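Local coordinates for molybdopterin biosynthesis moeA protein (Pyrococcus horikoshii, PDB 1WU2), which probably inserts molybdenum or tungsten into molybdopterin in the last steps of cofactor biosynthesis, at the interface of chains A and B. Residues are numbered along the deposited sequence; one frame, centred on the assembly and turned at random. Chains: chain A/B, molybdopterin biosynthesis moeA protein.

The interface of chains A and B. Residues chain A 299, 361-363, 365; chain B 51, 55, 57, 105, 141-142, 146.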
loop_
_atom_site.group_PDB
_atom_site.type_symbol
_atom_site.label_atom_id
_atom_site.label_comp_id
_atom_site.label_asym_id
_atom_site.label_seq_id
_atom_site.Cartn_x
_atom_site.Cartn_y
_atom_site.Cartn_z
ATOM N N TYR A 299 0.560 -8.022 -23.973
ATOM C CA TYR A 299 -0.643 -8.592 -23.372
ATOM C C TYR A 299 -0.670 -8.277 -21.871
ATOM O O TYR A 299 0.313 -8.522 -21.180
ATOM C CB TYR A 299 -0.726 -10.095 -23.659
ATOM C CG TYR A 299 -1.225 -10.371 -25.069
ATOM C CD1 TYR A 299 -0.474 -11.132 -25.965
ATOM C CD2 TYR A 299 -2.435 -9.832 -25.519
ATOM C CE1 TYR A 299 -0.925 -11.364 -27.268
ATOM C CE2 TYR A 299 -2.891 -10.057 -26.810
ATOM C CZ TYR A 299 -2.135 -10.821 -27.680
ATOM O OH TYR A 299 -2.596 -11.038 -28.956
ATOM N N LYS A 361 -5.469 -17.779 -18.649
ATOM C CA LYS A 361 -4.793 -17.827 -19.945
ATOM C C LYS A 361 -4.153 -16.439 -20.212
ATOM O O LYS A 361 -4.014 -15.660 -19.259
ATOM C CB LYS A 361 -5.831 -18.261 -20.998
ATOM C CG LYS A 361 -5.523 -19.612 -21.659
ATOM C CD LYS A 361 -6.554 -19.973 -22.726
ATOM C CE LYS A 361 -5.940 -20.755 -23.892
ATOM N NZ LYS A 361 -6.069 -20.024 -25.192
ATOM N N GLY A 362 -3.722 -16.097 -21.435
ATOM C CA GLY A 362 -3.738 -16.936 -22.629
ATOM C C GLY A 362 -4.144 -16.202 -23.900
ATOM O O GLY A 362 -4.095 -16.773 -25.000
ATOM N N SER A 363 -4.596 -14.960 -23.747
ATOM C CA SER A 363 -4.668 -14.007 -24.855
ATOM C C SER A 363 -4.498 -12.594 -24.315
ATOM O O SER A 363 -5.008 -11.627 -24.899
ATOM C CB SER A 363 -6.005 -14.135 -25.585
ATOM O OG SER A 363 -6.190 -13.083 -26.524
ATOM N N ILE A 365 -5.647 -11.985 -21.096
ATOM C CA ILE A 365 -6.997 -11.889 -20.545
ATOM C C ILE A 365 -6.984 -11.334 -19.114
ATOM O O ILE A 365 -6.774 -12.044 -18.124
ATOM C CB ILE A 365 -7.806 -13.203 -20.718
ATOM C CG1 ILE A 365 -7.113 -14.424 -20.106
ATOM C CG2 ILE A 365 -8.057 -13.443 -22.206
ATOM C CD1 ILE A 365 -7.834 -15.720 -20.445
ATOM N N PRO B 51 -12.186 -11.387 -25.493
ATOM C CA PRO B 51 -11.997 -10.650 -26.750
ATOM C C PRO B 51 -13.297 -10.501 -27.538
ATOM O O PRO B 51 -14.197 -11.327 -27.378
ATOM C CB PRO B 51 -11.010 -11.527 -27.536
ATOM C CG PRO B 51 -10.418 -12.478 -26.538
ATOM C CD PRO B 51 -11.440 -12.657 -25.474
ATOM N N ARG B 55 -9.553 -14.852 -32.092
ATOM C CA ARG B 55 -8.223 -14.520 -32.599
ATOM C C ARG B 55 -7.237 -15.642 -32.300
ATOM O O ARG B 55 -7.519 -16.528 -31.501
ATOM C CB ARG B 55 -7.717 -13.195 -32.012
ATOM C CG ARG B 55 -8.153 -12.917 -30.581
ATOM C CD ARG B 55 -7.252 -11.945 -29.831
ATOM N NE ARG B 55 -7.995 -10.851 -29.211
ATOM C CZ ARG B 55 -7.526 -10.070 -28.240
ATOM N NH1 ARG B 55 -6.299 -10.238 -27.755
ATOM N NH2 ARG B 55 -8.292 -9.101 -27.750
ATOM N N ALA B 57 -3.991 -17.394 -30.701
ATOM C CA ALA B 57 -3.258 -17.298 -29.441
ATOM C C ALA B 57 -1.768 -17.496 -29.694
ATOM O O ALA B 57 -0.969 -17.502 -28.756
ATOM C CB ALA B 57 -3.763 -18.338 -28.458
ATOM N N THR B 105 -0.151 -13.424 -33.615
ATOM C CA THR B 105 -0.953 -13.477 -32.398
ATOM C C THR B 105 -1.856 -12.245 -32.337
ATOM O O THR B 105 -1.392 -11.117 -32.518
ATOM C CB THR B 105 -0.044 -13.553 -31.146
ATOM O OG1 THR B 105 0.831 -14.686 -31.242
ATOM C CG2 THR B 105 -0.854 -13.835 -29.887
ATOM N N ILE B 141 -6.665 -21.050 -30.375
ATOM C CA ILE B 141 -7.623 -19.987 -30.671
ATOM C C ILE B 141 -8.170 -19.421 -29.366
ATOM O O ILE B 141 -8.818 -20.131 -28.598
ATOM C CB ILE B 141 -8.787 -20.509 -31.550
ATOM C CG1 ILE B 141 -8.272 -20.865 -32.947
ATOM C CG2 ILE B 141 -9.918 -19.463 -31.625
ATOM C CD1 ILE B 141 -9.343 -21.277 -33.933
ATOM N N ALA B 142 -7.884 -18.148 -29.115
ATOM C CA ALA B 142 -8.539 -17.399 -28.048
ATOM C C ALA B 142 -9.956 -17.018 -28.483
ATOM O O ALA B 142 -10.148 -16.068 -29.247
ATOM C CB ALA B 142 -7.738 -16.167 -27.718
ATOM N N GLU B 146 -13.685 -15.277 -23.724
ATOM C CA GLU B 146 -12.958 -16.158 -22.802
ATOM C C GLU B 146 -12.409 -15.400 -21.585
ATOM O O GLU B 146 -12.141 -15.998 -20.542
ATOM C CB GLU B 146 -11.824 -16.898 -23.524
ATOM C CG GLU B 146 -10.656 -16.026 -23.974
ATOM C CD GLU B 146 -9.458 -16.838 -24.446
ATOM O OE1 GLU B 146 -9.623 -18.041 -24.741
ATOM O OE2 GLU B 146 -8.346 -16.269 -24.523
#
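Across this part of the two-fold interface of the deposited dimer, probably the biological one, as MoeA proteins form dimers, a loop of chain A (A:Lys361 to A:Ile365), with A:Tyr299 beside it, meets the short strands 55-56 and 141-142 of chain B and their neighbouring loops, in the MoeA N-terminal region. A:Ser363 lies at the centre. Its hydroxyl OG, anti to the backbone N (chi1 171°) and 3.1 Å from NH1 of B:Arg55, sits over one face of the guanidinium, so any hydrogen bond is bent and probably weak. Its CB packs tightly on the methyl CB of B:Ala142 at 3.4 Å and also touches the carboxylate OE2 of B:Glu146, 3.3 Å away. The A:Tyr299 ring and the B:Arg55 guanidinium meet tip to tip, their planes 25° apart, so that ring carbon CE2 sits at the guanidinium's edge, 3.5 Å from NH1, rather than stacking over it. At the opposite edge of the ring, CE1 and the phenol OH rest against the methyl CG2 of B:Thr105, OH 3.4 Å from it. An alanine in place of A:Tyr299 would remove this ring and would probably loosen the packing against B:Thr105 and the lateral support of B:Arg55. B:Glu146, extended beyond CG, crosses A:Ile365 at about a right angle, with OE2 3.7 Å from CG2. The bent chain of A:Lys361 brings its ammonium NZ within 4.1 Å of B:Glu146 OE1, too far for a salt bridge, although the opposite charges may still attract. The carbonyl carbon of A:Ser363 covers one face of the tyrosine ring near its rim, and B:Pro51 CG lies 3.7 Å above the same guanidinium face as the serine hydroxyl, offset toward the rim.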